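Local coordinates for uncharacterized protein YqbN (Bacillus subtilis, PDB 3KLU), which is of unknown function but is probably a phage-type tail assembly chaperone related to XkdN, at residues D52-L57 against E132-D137; I85-T90 against T94-E99; E99-Y104 against V110-R115. All coordinates share one frame; numbering follows the deposited sequence.

Interaction 1 of 3, residues D52-L57 against E132-D137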
ATOM      1  N   ASP A  52      -0.380   1.312 -14.440  1.00 25.89           N
ATOM      2  CA  ASP A  52      -0.546   2.693 -14.896  1.00 27.95           C
ATOM      3  C   ASP A  52      -0.293   3.636 -13.709  1.00 27.92           C
ATOM      4  O   ASP A  52       0.388   4.653 -13.828  1.00 29.56           O
ATOM      5  CB  ASP A  52      -1.991   2.950 -15.415  1.00 29.99           C
ATOM      6  CG  ASP A  52      -2.235   2.428 -16.856  1.00 35.12           C
ATOM      7  OD1 ASP A  52      -1.283   1.913 -17.468  1.00 43.14           O
ATOM      8  OD2 ASP A  52      -3.380   2.530 -17.385  1.00 37.10           O
ATOM      9  N   ARG A  53      -0.848   3.283 -12.559  1.00 18.50           N
ATOM     10  CA  ARG A  53      -0.722   4.139 -11.384  1.00 19.57           C
ATOM     11  C   ARG A  53       0.680   4.226 -10.826  1.00 20.48           C
ATOM     12  O   ARG A  53       1.092   5.268 -10.307  1.00 22.04           O
ATOM     13  CB  ARG A  53      -1.678   3.670 -10.288  1.00 18.40           C
ATOM     14  CG  ARG A  53      -1.648   4.559  -9.073  1.00 13.13           C
ATOM     15  CD  ARG A  53      -1.823   6.065  -9.442  1.00 18.93           C
ATOM     16  NE  ARG A  53      -1.783   6.884  -8.231  1.00 22.18           N
ATOM     17  CZ  ARG A  53      -1.672   8.213  -8.188  1.00 27.83           C
ATOM     18  NH1 ARG A  53      -1.577   8.946  -9.298  1.00 28.39           N
ATOM     19  NH2 ARG A  53      -1.667   8.818  -7.005  1.00 28.59           N
ATOM     20  N   ILE A  54       1.417   3.123 -10.922  1.00 22.70           N
ATOM     21  CA  ILE A  54       2.779   3.090 -10.428  1.00 23.12           C
ATOM     22  C   ILE A  54       3.590   4.012 -11.345  1.00 27.04           C
ATOM     23  O   ILE A  54       4.609   4.608 -10.950  1.00 27.19           O
ATOM     24  CB  ILE A  54       3.304   1.639 -10.451  1.00 22.42           C
ATOM     25  CG1 ILE A  54       2.534   0.804  -9.400  1.00 19.09           C
ATOM     26  CG2 ILE A  54       4.764   1.609 -10.160  1.00 23.19           C
ATOM     27  CD1 ILE A  54       2.557  -0.720  -9.598  1.00 34.97           C
ATOM     28  N   ASP A  55       3.115   4.143 -12.581  1.00 39.71           N
ATOM     29  CA  ASP A  55       3.792   5.005 -13.528  1.00 42.80           C
ATOM     30  C   ASP A  55       3.597   6.457 -13.165  1.00 43.17           C
ATOM     31  O   ASP A  55       4.561   7.198 -13.095  1.00 45.63           O
ATOM     32  CB  ASP A  55       3.294   4.753 -14.941  1.00 45.19           C
ATOM     33  CG  ASP A  55       3.905   3.509 -15.555  1.00 52.77           C
ATOM     34  OD1 ASP A  55       5.080   3.214 -15.240  1.00 61.49           O
ATOM     35  OD2 ASP A  55       3.220   2.841 -16.359  1.00 59.26           O
ATOM     36  N   GLU A  56       2.364   6.885 -12.934  1.00 30.30           N
ATOM     37  CA  GLU A  56       2.190   8.278 -12.570  1.00 31.69           C
ATOM     38  C   GLU A  56       2.950   8.582 -11.281  1.00 31.97           C
ATOM     39  O   GLU A  56       3.396   9.704 -11.076  1.00 34.27           O
ATOM     40  CB  GLU A  56       0.741   8.638 -12.328  1.00 31.40           C
ATOM     41  CG  GLU A  56      -0.274   7.814 -13.024  1.00 34.13           C
ATOM     42  CD  GLU A  56      -1.643   8.248 -12.581  1.00 40.25           C
ATOM     43  OE1 GLU A  56      -2.582   7.423 -12.546  1.00 39.92           O
ATOM     44  OE2 GLU A  56      -1.777   9.444 -12.263  1.00 48.52           O
ATOM     45  N   LEU A  57       3.090   7.601 -10.398  1.00 26.76           N
ATOM     46  CA  LEU A  57       3.817   7.876  -9.174  1.00 26.73           C
ATOM     47  C   LEU A  57       5.292   8.080  -9.452  1.00 29.77           C
ATOM     48  O   LEU A  57       5.939   8.929  -8.825  1.00 29.73           O
ATOM     49  CB  LEU A  57       3.637   6.750  -8.143  1.00 23.88           C
ATOM     50  CG  LEU A  57       2.246   6.811  -7.510  1.00 21.46           C
ATOM     51  CD1 LEU A  57       1.969   5.561  -6.660  1.00 19.96           C
ATOM     52  CD2 LEU A  57       2.143   8.125  -6.693  1.00 23.93           C
ATOM     53  N   GLU A 132       6.046  -5.968  -2.346  1.00 31.57           N
ATOM     54  CA  GLU A 132       5.852  -7.364  -2.658  1.00 32.56           C
ATOM     55  C   GLU A 132       4.442  -7.597  -3.169  1.00 29.06           C
ATOM     56  O   GLU A 132       4.256  -8.323  -4.132  1.00 30.13           O
ATOM     57  CB  GLU A 132       6.099  -8.203  -1.404  1.00 35.18           C
ATOM     58  CG  GLU A 132       5.723  -9.685  -1.545  1.00 46.09           C
ATOM     59  CD  GLU A 132       5.700 -10.412  -0.205  1.00 55.15           C
ATOM     60  OE1 GLU A 132       6.603 -10.163   0.628  1.00 56.90           O
ATOM     61  OE2 GLU A 132       4.784 -11.232   0.006  1.00 59.35           O
ATOM     62  N   ILE A 133       3.449  -7.009  -2.505  1.00 25.52           N
ATOM     63  CA  ILE A 133       2.064  -7.144  -2.925  1.00 23.15           C
ATOM     64  C   ILE A 133       1.848  -6.650  -4.391  1.00 24.07           C
ATOM     65  O   ILE A 133       0.896  -7.067  -5.064  1.00 24.15           O
ATOM     66  CB  ILE A 133       1.144  -6.331  -1.989  1.00 22.93           C
ATOM     67  CG1 ILE A 133       0.968  -7.064  -0.653  1.00 24.00           C
ATOM     68  CG2 ILE A 133      -0.226  -6.102  -2.647  1.00 22.20           C
ATOM     69  CD1 ILE A 133       0.097  -8.273  -0.715  1.00 37.04           C
ATOM     70  N   ASN A 134       2.723  -5.769  -4.882  1.00 22.48           N
ATOM     71  CA  ASN A 134       2.580  -5.264  -6.229  1.00 22.21           C
ATOM     72  C   ASN A 134       3.422  -6.080  -7.209  1.00 24.45           C
ATOM     73  O   ASN A 134       3.798  -5.586  -8.271  1.00 25.86           O
ATOM     74  CB  ASN A 134       2.992  -3.788  -6.263  1.00 19.03           C
ATOM     75  CG  ASN A 134       1.928  -2.888  -5.722  1.00 16.40           C
ATOM     76  OD1 ASN A 134       0.891  -2.711  -6.337  1.00 12.85           O
ATOM     77  ND2 ASN A 134       2.156  -2.337  -4.548  1.00 11.61           N
ATOM     78  N   GLY A 135       3.720  -7.325  -6.829  1.00 26.18           N
ATOM     79  CA  GLY A 135       4.521  -8.212  -7.659  1.00 29.12           C
ATOM     80  C   GLY A 135       5.987  -7.866  -7.872  1.00 32.36           C
ATOM     81  O   GLY A 135       6.654  -8.494  -8.683  1.00 34.71           O
ATOM     82  N   PHE A 136       6.533  -6.881  -7.182  1.00 35.17           N
ATOM     83  CA  PHE A 136       7.946  -6.582  -7.407  1.00 39.41           C
ATOM     84  C   PHE A 136       8.864  -7.487  -6.608  1.00 44.77           C
ATOM     85  O   PHE A 136       8.830  -7.490  -5.379  1.00 45.85           O
ATOM     86  CB  PHE A 136       8.229  -5.129  -7.080  1.00 37.04           C
ATOM     87  CG  PHE A 136       7.541  -4.186  -8.002  1.00 34.43           C
ATOM     88  CD1 PHE A 136       7.888  -4.151  -9.354  1.00 34.86           C
ATOM     89  CD2 PHE A 136       6.508  -3.376  -7.553  1.00 31.71           C
ATOM     90  CE1 PHE A 136       7.216  -3.324 -10.251  1.00 34.20           C
ATOM     91  CE2 PHE A 136       5.822  -2.538  -8.439  1.00 31.15           C
ATOM     92  CZ  PHE A 136       6.177  -2.514  -9.792  1.00 34.00           C
ATOM     93  N   ASP A 137       9.669  -8.278  -7.304  1.00 97.12           N
ATOM     94  CA  ASP A 137      10.590  -9.174  -6.626  1.00102.39           C
ATOM     95  C   ASP A 137       9.841 -10.143  -5.715  1.00102.45           C
ATOM     96  O   ASP A 137       9.373 -11.190  -6.160  1.00104.86           O
ATOM     97  CB  ASP A 137      11.589  -8.350  -5.810  1.00103.89           C
ATOM     98  CG  ASP A 137      12.494  -9.209  -4.967  1.00110.65           C
ATOM     99  OD1 ASP A 137      13.204 -10.068  -5.535  1.00116.09           O
ATOM    100  OD2 ASP A 137      12.494  -9.025  -3.732  1.00117.95           O
TER

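Interaction 2 of 3, residues I85-T90 against T94-E99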
ATOM      1  N   ILE A  85       3.658   4.414  -2.941  1.00 22.04           N
ATOM      2  CA  ILE A  85       3.088   3.157  -3.448  1.00 20.46           C
ATOM      3  C   ILE A  85       2.424   2.373  -2.301  1.00 19.97           C
ATOM      4  O   ILE A  85       1.274   1.846  -2.439  1.00 17.91           O
ATOM      5  CB  ILE A  85       4.180   2.247  -4.086  1.00 19.12           C
ATOM      6  CG1 ILE A  85       4.790   2.913  -5.322  1.00 19.12           C
ATOM      7  CG2 ILE A  85       3.569   0.905  -4.449  1.00 19.12           C
ATOM      8  CD1 ILE A  85       5.913   2.093  -6.007  1.00 34.45           C
ATOM      9  N   ALA A  86       3.157   2.289  -1.182  1.00 19.10           N
ATOM     10  CA  ALA A  86       2.694   1.585   0.011  1.00 17.99           C
ATOM     11  C   ALA A  86       1.401   2.202   0.543  1.00 17.42           C
ATOM     12  O   ALA A  86       0.432   1.479   0.844  1.00 17.18           O
ATOM     13  CB  ALA A  86       3.794   1.615   1.114  1.00 18.09           C
ATOM     14  N   VAL A  87       1.382   3.532   0.666  1.00 13.44           N
ATOM     15  CA  VAL A  87       0.180   4.203   1.136  1.00 12.56           C
ATOM     16  C   VAL A  87      -1.022   3.765   0.286  1.00 14.83           C
ATOM     17  O   VAL A  87      -2.033   3.362   0.821  1.00 16.12           O
ATOM     18  CB  VAL A  87       0.357   5.754   1.077  1.00 12.98           C
ATOM     19  CG1 VAL A  87      -1.033   6.482   1.160  1.00 11.55           C
ATOM     20  CG2 VAL A  87       1.210   6.209   2.271  1.00 11.54           C
ATOM     21  N   GLU A  88      -0.885   3.809  -1.040  1.00 15.81           N
ATOM     22  CA  GLU A  88      -1.990   3.447  -1.939  1.00 16.14           C
ATOM     23  C   GLU A  88      -2.275   1.914  -2.056  1.00 14.66           C
ATOM     24  O   GLU A  88      -3.400   1.470  -2.321  1.00 10.25           O
ATOM     25  CB  GLU A  88      -1.736   4.106  -3.293  1.00 16.19           C
ATOM     26  CG  GLU A  88      -1.883   5.622  -3.188  1.00 21.37           C
ATOM     27  CD  GLU A  88      -1.580   6.361  -4.497  1.00 25.66           C
ATOM     28  OE1 GLU A  88      -1.698   5.757  -5.592  1.00 34.94           O
ATOM     29  OE2 GLU A  88      -1.236   7.562  -4.439  1.00 29.13           O
ATOM     30  N   THR A  89      -1.261   1.107  -1.803  1.00 15.34           N
ATOM     31  CA  THR A  89      -1.463  -0.333  -1.807  1.00 15.84           C
ATOM     32  C   THR A  89      -2.141  -0.751  -0.489  1.00 17.30           C
ATOM     33  O   THR A  89      -2.659  -1.856  -0.364  1.00 17.21           O
ATOM     34  CB  THR A  89      -0.111  -1.007  -1.903  1.00 16.10           C
ATOM     35  OG1 THR A  89       0.484  -0.602  -3.134  1.00 15.19           O
ATOM     36  CG2 THR A  89      -0.209  -2.516  -1.797  1.00 11.13           C
ATOM     37  N   THR A  90      -2.137   0.136   0.500  1.00 18.94           N
ATOM     38  CA  THR A  90      -2.724  -0.223   1.783  1.00 18.62           C
ATOM     39  C   THR A  90      -4.146   0.240   1.922  1.00 18.68           C
ATOM     40  O   THR A  90      -4.394   1.426   2.128  1.00 19.56           O
ATOM     41  CB  THR A  90      -1.875   0.332   2.933  1.00 19.36           C
ATOM     42  OG1 THR A  90      -0.558  -0.219   2.840  1.00 20.03           O
ATOM     43  CG2 THR A  90      -2.461  -0.050   4.277  1.00 16.15           C
ATOM     44  N   THR A  94      -6.019   3.296   5.518  1.00 19.78           N
ATOM     45  CA  THR A  94      -5.548   4.130   4.430  1.00 21.03           C
ATOM     46  C   THR A  94      -5.096   5.426   5.080  1.00 19.60           C
ATOM     47  O   THR A  94      -5.891   6.165   5.664  1.00 18.57           O
ATOM     48  CB  THR A  94      -6.624   4.430   3.364  1.00 22.56           C
ATOM     49  OG1 THR A  94      -6.188   5.510   2.509  1.00 34.34           O
ATOM     50  CG2 THR A  94      -7.890   4.782   4.006  1.00 22.38           C
ATOM     51  N   PHE A  95      -3.799   5.692   4.961  1.00 13.98           N
ATOM     52  CA  PHE A  95      -3.181   6.871   5.571  1.00 14.02           C
ATOM     53  C   PHE A  95      -3.586   8.225   5.032  1.00 14.63           C
ATOM     54  O   PHE A  95      -3.172   9.275   5.557  1.00 16.71           O
ATOM     55  CB  PHE A  95      -1.664   6.702   5.551  1.00  9.69           C
ATOM     56  CG  PHE A  95      -1.214   5.531   6.349  1.00  9.77           C
ATOM     57  CD1 PHE A  95      -1.652   5.384   7.669  1.00  9.45           C
ATOM     58  CD2 PHE A  95      -0.348   4.590   5.814  1.00 13.23           C
ATOM     59  CE1 PHE A  95      -1.231   4.310   8.468  1.00 12.36           C
ATOM     60  CE2 PHE A  95       0.099   3.489   6.591  1.00 13.43           C
ATOM     61  CZ  PHE A  95      -0.343   3.352   7.920  1.00 11.44           C
ATOM     62  N   LYS A  96      -4.423   8.191   4.004  1.00 14.76           N
ATOM     63  CA  LYS A  96      -4.928   9.410   3.409  1.00 15.73           C
ATOM     64  C   LYS A  96      -6.206   9.816   4.123  1.00 16.85           C
ATOM     65  O   LYS A  96      -6.675  10.925   3.946  1.00 18.05           O
ATOM     66  CB  LYS A  96      -5.247   9.183   1.937  1.00 16.09           C
ATOM     67  CG  LYS A  96      -4.049   8.897   1.112  1.00 18.65           C
ATOM     68  CD  LYS A  96      -4.422   8.962  -0.317  1.00 23.79           C
ATOM     69  CE  LYS A  96      -3.219   8.644  -1.177  1.00 28.30           C
ATOM     70  NZ  LYS A  96      -3.541   8.901  -2.600  1.00 33.83           N
ATOM     71  N   ALA A  97      -6.757   8.921   4.926  1.00 17.18           N
ATOM     72  CA  ALA A  97      -8.007   9.207   5.630  1.00 17.39           C
ATOM     73  C   ALA A  97      -7.898  10.487   6.406  1.00 18.97           C
ATOM     74  O   ALA A  97      -6.919  10.713   7.132  1.00 15.22           O
ATOM     75  CB  ALA A  97      -8.367   8.076   6.578  1.00 17.28           C
ATOM     76  N   LYS A  98      -8.913  11.325   6.252  1.00 27.37           N
ATOM     77  CA  LYS A  98      -8.971  12.592   6.956  1.00 29.56           C
ATOM     78  C   LYS A  98      -8.822  12.375   8.446  1.00 30.19           C
ATOM     79  O   LYS A  98      -8.149  13.141   9.123  1.00 29.91           O
ATOM     80  CB  LYS A  98     -10.309  13.292   6.721  1.00 32.65           C
ATOM     81  CG  LYS A  98     -10.383  14.646   7.404  1.00 35.69           C
ATOM     82  CD  LYS A  98      -9.159  15.466   7.034  1.00 40.21           C
ATOM     83  CE  LYS A  98      -9.300  16.948   7.367  1.00 43.95           C
ATOM     84  NZ  LYS A  98      -8.006  17.680   7.123  1.00 46.35           N
ATOM     85  N   GLU A  99      -9.457  11.334   8.959  1.00 24.89           N
ATOM     86  CA  GLU A  99      -9.400  11.087  10.394  1.00 27.84           C
ATOM     87  C   GLU A  99      -7.958  10.889  10.859  1.00 24.26           C
ATOM     88  O   GLU A  99      -7.565  11.374  11.928  1.00 24.34           O
ATOM     89  CB  GLU A  99     -10.243   9.872  10.742  1.00 27.49           C
ATOM     90  CG  GLU A  99     -10.702   9.816  12.164  1.00 36.18           C
ATOM     91  CD  GLU A  99     -11.503   8.546  12.426  1.00 36.65           C
ATOM     92  OE1 GLU A  99     -11.855   7.870  11.414  1.00 40.62           O
ATOM     93  OE2 GLU A  99     -11.782   8.226  13.619  1.00 42.25           O
TER
HETATM   94  O   HOH W   1      -2.486   3.659   3.548  1.00 15.33           O
HETATM   95  O   HOH W   2      -4.382   5.229  -0.110  1.00 29.12           O

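Interaction 3 of 3, residues E99-Y104 against V110-R115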
ATOM      1  N   GLU A  99      -9.457  11.334   8.959  1.00 24.89           N
ATOM      2  CA  GLU A  99      -9.400  11.087  10.394  1.00 27.84           C
ATOM      3  C   GLU A  99      -7.958  10.889  10.859  1.00 24.26           C
ATOM      4  O   GLU A  99      -7.565  11.374  11.928  1.00 24.34           O
ATOM      5  CB  GLU A  99     -10.243   9.872  10.742  1.00 27.49           C
ATOM      6  CG  GLU A  99     -10.702   9.816  12.164  1.00 36.18           C
ATOM      7  CD  GLU A  99     -11.503   8.546  12.426  1.00 36.65           C
ATOM      8  OE1 GLU A  99     -11.855   7.870  11.414  1.00 40.62           O
ATOM      9  OE2 GLU A  99     -11.782   8.226  13.619  1.00 42.25           O
ATOM     10  N   LEU A 100      -7.161  10.193  10.060  1.00 17.26           N
ATOM     11  CA  LEU A 100      -5.766   9.977  10.440  1.00 16.26           C
ATOM     12  C   LEU A 100      -4.946  11.217  10.218  1.00 17.75           C
ATOM     13  O   LEU A 100      -4.036  11.494  10.980  1.00 19.26           O
ATOM     14  CB  LEU A 100      -5.149   8.806   9.664  1.00 13.69           C
ATOM     15  CG  LEU A 100      -5.652   7.477  10.220  1.00 12.82           C
ATOM     16  CD1 LEU A 100      -5.148   6.299   9.345  1.00  8.40           C
ATOM     17  CD2 LEU A 100      -5.200   7.312  11.702  1.00  8.75           C
ATOM     18  N   ARG A 101      -5.248  11.977   9.174  1.00 20.70           N
ATOM     19  CA  ARG A 101      -4.462  13.193   8.927  1.00 23.01           C
ATOM     20  C   ARG A 101      -4.681  14.184  10.079  1.00 24.04           C
ATOM     21  O   ARG A 101      -3.729  14.839  10.547  1.00 24.68           O
ATOM     22  CB  ARG A 101      -4.850  13.811   7.581  1.00 23.18           C
ATOM     23  CG  ARG A 101      -4.149  13.162   6.406  1.00 24.27           C
ATOM     24  CD  ARG A 101      -4.462  13.837   5.061  1.00 28.64           C
ATOM     25  NE  ARG A 101      -5.727  13.366   4.526  1.00 23.42           N
ATOM     26  CZ  ARG A 101      -6.777  14.147   4.301  1.00 26.43           C
ATOM     27  NH1 ARG A 101      -6.712  15.440   4.567  1.00 29.44           N
ATOM     28  NH2 ARG A 101      -7.890  13.630   3.808  1.00 21.90           N
ATOM     29  N   GLU A 102      -5.929  14.264  10.536  1.00 30.73           N
ATOM     30  CA  GLU A 102      -6.296  15.130  11.652  1.00 34.72           C
ATOM     31  C   GLU A 102      -5.588  14.669  12.916  1.00 33.88           C
ATOM     32  O   GLU A 102      -4.763  15.391  13.468  1.00 36.67           O
ATOM     33  CB  GLU A 102      -7.803  15.079  11.934  1.00 36.60           C
ATOM     34  CG  GLU A 102      -8.685  15.671  10.858  1.00 42.91           C
ATOM     35  CD  GLU A 102      -8.997  17.139  11.078  1.00 52.53           C
ATOM     36  OE1 GLU A 102      -9.877  17.443  11.917  1.00 55.66           O
ATOM     37  OE2 GLU A 102      -8.359  17.981  10.412  1.00 58.01           O
ATOM     38  N   ALA A 103      -5.902  13.453  13.353  1.00 27.92           N
ATOM     39  CA  ALA A 103      -5.340  12.918  14.602  1.00 25.75           C
ATOM     40  C   ALA A 103      -3.836  12.964  14.742  1.00 25.12           C
ATOM     41  O   ALA A 103      -3.334  13.242  15.825  1.00 25.37           O
ATOM     42  CB  ALA A 103      -5.809  11.491  14.828  1.00 23.62           C
ATOM     43  N   TYR A 104      -3.111  12.670  13.674  1.00 27.19           N
ATOM     44  CA  TYR A 104      -1.670  12.675  13.767  1.00 26.56           C
ATOM     45  C   TYR A 104      -1.094  14.008  13.371  1.00 28.97           C
ATOM     46  O   TYR A 104       0.122  14.186  13.329  1.00 30.11           O
ATOM     47  CB  TYR A 104      -1.109  11.541  12.920  1.00 24.97           C
ATOM     48  CG  TYR A 104      -1.236  10.217  13.632  1.00 25.11           C
ATOM     49  CD1 TYR A 104      -0.226   9.763  14.486  1.00 18.62           C
ATOM     50  CD2 TYR A 104      -2.377   9.435  13.479  1.00 23.24           C
ATOM     51  CE1 TYR A 104      -0.342   8.573  15.157  1.00 21.24           C
ATOM     52  CE2 TYR A 104      -2.511   8.237  14.149  1.00 23.84           C
ATOM     53  CZ  TYR A 104      -1.489   7.806  14.990  1.00 22.21           C
ATOM     54  OH  TYR A 104      -1.634   6.612  15.674  1.00 21.97           O
ATOM     55  N   VAL A 110       2.323   9.958   3.914  1.00 19.02           N
ATOM     56  CA  VAL A 110       3.534   9.196   4.191  1.00 19.19           C
ATOM     57  C   VAL A 110       4.003   9.480   5.624  1.00 19.68           C
ATOM     58  O   VAL A 110       4.565   8.611   6.300  1.00 20.89           O
ATOM     59  CB  VAL A 110       4.663   9.568   3.203  1.00 20.26           C
ATOM     60  CG1 VAL A 110       6.007   8.967   3.673  1.00 19.54           C
ATOM     61  CG2 VAL A 110       4.296   9.057   1.785  1.00 19.14           C
ATOM     62  N   GLU A 111       3.754  10.687   6.097  1.00 16.83           N
ATOM     63  CA  GLU A 111       4.147  11.064   7.469  1.00 19.11           C
ATOM     64  C   GLU A 111       3.127  10.388   8.409  1.00 16.94           C
ATOM     65  O   GLU A 111       3.479   9.891   9.478  1.00 18.09           O
ATOM     66  CB  GLU A 111       4.114  12.604   7.609  1.00 21.35           C
ATOM     67  CG  GLU A 111       4.684  13.197   8.881  1.00 26.24           C
ATOM     68  CD  GLU A 111       6.035  12.643   9.264  1.00 35.44           C
ATOM     69  OE1 GLU A 111       6.909  12.415   8.387  1.00 36.34           O
ATOM     70  OE2 GLU A 111       6.226  12.451  10.485  1.00 43.10           O
ATOM     71  N   VAL A 112       1.866  10.347   7.984  1.00 19.04           N
ATOM     72  CA  VAL A 112       0.867   9.675   8.781  1.00 15.45           C
ATOM     73  C   VAL A 112       1.382   8.249   8.984  1.00 14.08           C
ATOM     74  O   VAL A 112       1.371   7.730  10.092  1.00 14.42           O
ATOM     75  CB  VAL A 112      -0.529   9.563   8.068  1.00 15.97           C
ATOM     76  CG1 VAL A 112      -1.522   8.861   9.047  1.00 16.44           C
ATOM     77  CG2 VAL A 112      -1.066  10.913   7.657  1.00 14.69           C
ATOM     78  N   ALA A 113       1.833   7.613   7.911  1.00 15.45           N
ATOM     79  CA  ALA A 113       2.342   6.248   8.041  1.00 14.08           C
ATOM     80  C   ALA A 113       3.505   6.159   9.036  1.00 14.22           C
ATOM     81  O   ALA A 113       3.535   5.256   9.883  1.00 14.28           O
ATOM     82  CB  ALA A 113       2.788   5.681   6.647  1.00 13.80           C
ATOM     83  N   LYS A 114       4.442   7.095   8.968  1.00 19.44           N
ATOM     84  CA  LYS A 114       5.589   7.041   9.883  1.00 20.96           C
ATOM     85  C   LYS A 114       5.189   7.258  11.334  1.00 20.91           C
ATOM     86  O   LYS A 114       5.781   6.690  12.232  1.00 21.01           O
ATOM     87  CB  LYS A 114       6.655   8.049   9.476  1.00 21.49           C
ATOM     88  CG  LYS A 114       7.389   7.652   8.204  1.00 23.68           C
ATOM     89  CD  LYS A 114       8.238   8.836   7.730  1.00 29.08           C
ATOM     90  CE  LYS A 114       8.932   8.537   6.429  1.00 39.08           C
ATOM     91  NZ  LYS A 114       9.633   7.239   6.539  1.00 43.79           N
ATOM     92  N   ARG A 115       4.177   8.079  11.563  1.00 16.17           N
ATOM     93  CA  ARG A 115       3.719   8.263  12.928  1.00 16.54           C
ATOM     94  C   ARG A 115       2.887   7.063  13.396  1.00 16.85           C
ATOM     95  O   ARG A 115       2.954   6.696  14.561  1.00 18.64           O
ATOM     96  CB  ARG A 115       2.957   9.587  13.032  1.00 16.83           C
ATOM     97  CG  ARG A 115       3.874  10.738  12.611  1.00 18.24           C
ATOM     98  CD  ARG A 115       3.247  12.107  12.715  1.00 16.23           C
ATOM     99  NE  ARG A 115       4.222  13.114  12.284  1.00 23.20           N
ATOM    100  CZ  ARG A 115       3.975  14.428  12.203  1.00 21.60           C
ATOM    101  NH1 ARG A 115       2.780  14.910  12.512  1.00 18.64           N
ATOM    102  NH2 ARG A 115       4.937  15.272  11.841  1.00 21.48           N
TER

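Interaction 1 of 3, residues D52-L57 against E132-D137
Ile-54 touches Phe-136 and Asn-134 where helix 51-60 faces the end of helix 120-133, and the buried area is small, 102 Å² with both sides summed. Followed from its start, helix 51-60 first passes Arg-53, which lies beside the contact without reaching across. It is held by two acids: Arg-53 NH1 lies 3.0 Å from Glu-56 OE2, a salt bridge whose hydrogen bond is weak because the N-H...acceptor angle is only 129°, and Arg-53 NE turns to Glu-88 on helix 78-89. Ile-54 then makes every contact from this side. With CG1 anti to the carbonyl carbon (chi1 -68°), its longer branch reaches across, and CD1 stops 3.9 Å from Phe-136 CE2 and 4.0 Å from Phe-136 CZ. The methyl sits at the ring edge, near its plane, so this is apolar packing against the ring's periphery; the two side chains arrive from opposite directions. The ring follows a Schellman motif that ends helix 120-133: Gly-135, the C-prime residue, has a positive phi of 68°, and Gly-135 N bonds to Glu-132 O at 2.9 Å. Within that turn Asn-134 O lies 3.5 Å above one face of the Phe-136 ring, offset from its centre. Ile-54 CD1 also approaches Asn-134 OD1 at 4.2 Å, but the amide spends its polarity elsewhere, OD1 accepting from Ile-49 N and ND2 donating to Thr-89 OG1 and Ala-130 O. A turn further along, buried Leu-57 faces Arg-53 and Phe-81 of helix 78-89, not 132-137.

Interaction 2 of 3, residues I85-T90 against T94-E99
Thr-94 and Phe-95 are linked to the last turn of helix 78-89 by two waters, at the start of a type I beta turn, Thr-94 to Ala-97, that leads from strand 90-92 into helix 98-103. The backbones come nearest at Thr-90 and Thr-94, whose CA atoms are 5.8 Å apart. Thr-94 turns OG1 anti to its own N (chi1 166°), where it lies 3.2 Å from water 2; that water donates to Val-87 O. Phe-95 N donates a hydrogen bond to water 1 at 2.8 Å, and the same water also bonds to Val-87 O, so one carbonyl near the helix end is met by both waters. The Phe-95 ring turns inward. Val-87 CG2 reaches its edge, 4.2 Å from Phe-95 CD2 and near the ring plane, while Trp-126 of helix 120-133 meets the ring edge-to-face. Lys-96 follows with an extended chain that runs across Val-87: Lys-96 CG and CE both touch Val-87 CG1, the CE at 3.9 Å. This apolar rest carries the ammonium to Glu-88, where Lys-96 NZ bonds to Glu-88 OE2 at 3.2 Å in a salt bridge. The approach is from above the carboxylate, 50° out of its plane, and Glu-88 has a stronger partner in Arg-53 at its OE1, so the lysine is its second positive neighbour. Beyond Lys-96 the turn closes at the N-cap position of helix 98-103, where Ala-97 N bonds to Thr-94 O at 3.0 Å.

Interaction 3 of 3, residues E99-Y104 against V110-R115
Tyr-104 overlaps the root of Arg-115, its ring atom CD1 standing 3.5 Å from Arg-115 CB, where two consecutive short helices, 98-103 and 109-116, joined by a brief loop, pack together. The CB approaches the ring obliquely, and the two side chains slide past each other in opposite directions with ring and guanidinium planes 49° apart, which rules out a parallel stack. One hold on the arginine head is a backbone oxygen: Arg-115 NH1 donates to Tyr-104 O at 2.9 Å, with an N-H...acceptor angle of 144°. That oxygen lies in the guanidinium plane and is met nearly along the C=O axis (164°), just where helix 98-103 has ended. The arginine chain, extended from CG to NE, places NE against Glu-111 one turn earlier on the same helix; Arg-115 NE to Glu-111 OE2 is a 2.8 Å salt bridge that uses the anti lone pair of the carboxylate oxygen. NH1 has a further, weak bond to Lys-105 O, so the head is gripped from helix and loop together. Further into the contact, buried Val-112 divides the facing helix between its two methyls. Its CG1 packs on Leu-100 CB at 3.7 Å. The other branch, CG2, touches the aliphatic root of Arg-101, whose guanidinium pairs with Glu-107, and the Val-112 CG2 to Arg-101 CG distance is 4.0 Å.

In the fold
Helix 78-89 supplies a segment only to interaction 2, but also touches residues of interactions 1 and 3. Interaction 1 encloses the other two along the chain and joins interaction 2 through Arg-53 with Glu-88 and Asn-134 with Thr-89. The segments of interactions 2 and 3, with centres about 9 Å apart, meet at Glu-99, but the physical link is Lys-96 O accepting from Arg-101 NE and Phe-95 packing on Val-112 and Ala-113. Interactions 1 and 3 do not touch and lie on opposite sides of the chain's centre. Both are surface contacts, one without any hydrogen bond across its segments, the other topped by a charged arginine, whereas partly buried interaction 2 combines waters, a salt bridge and aromatic packing.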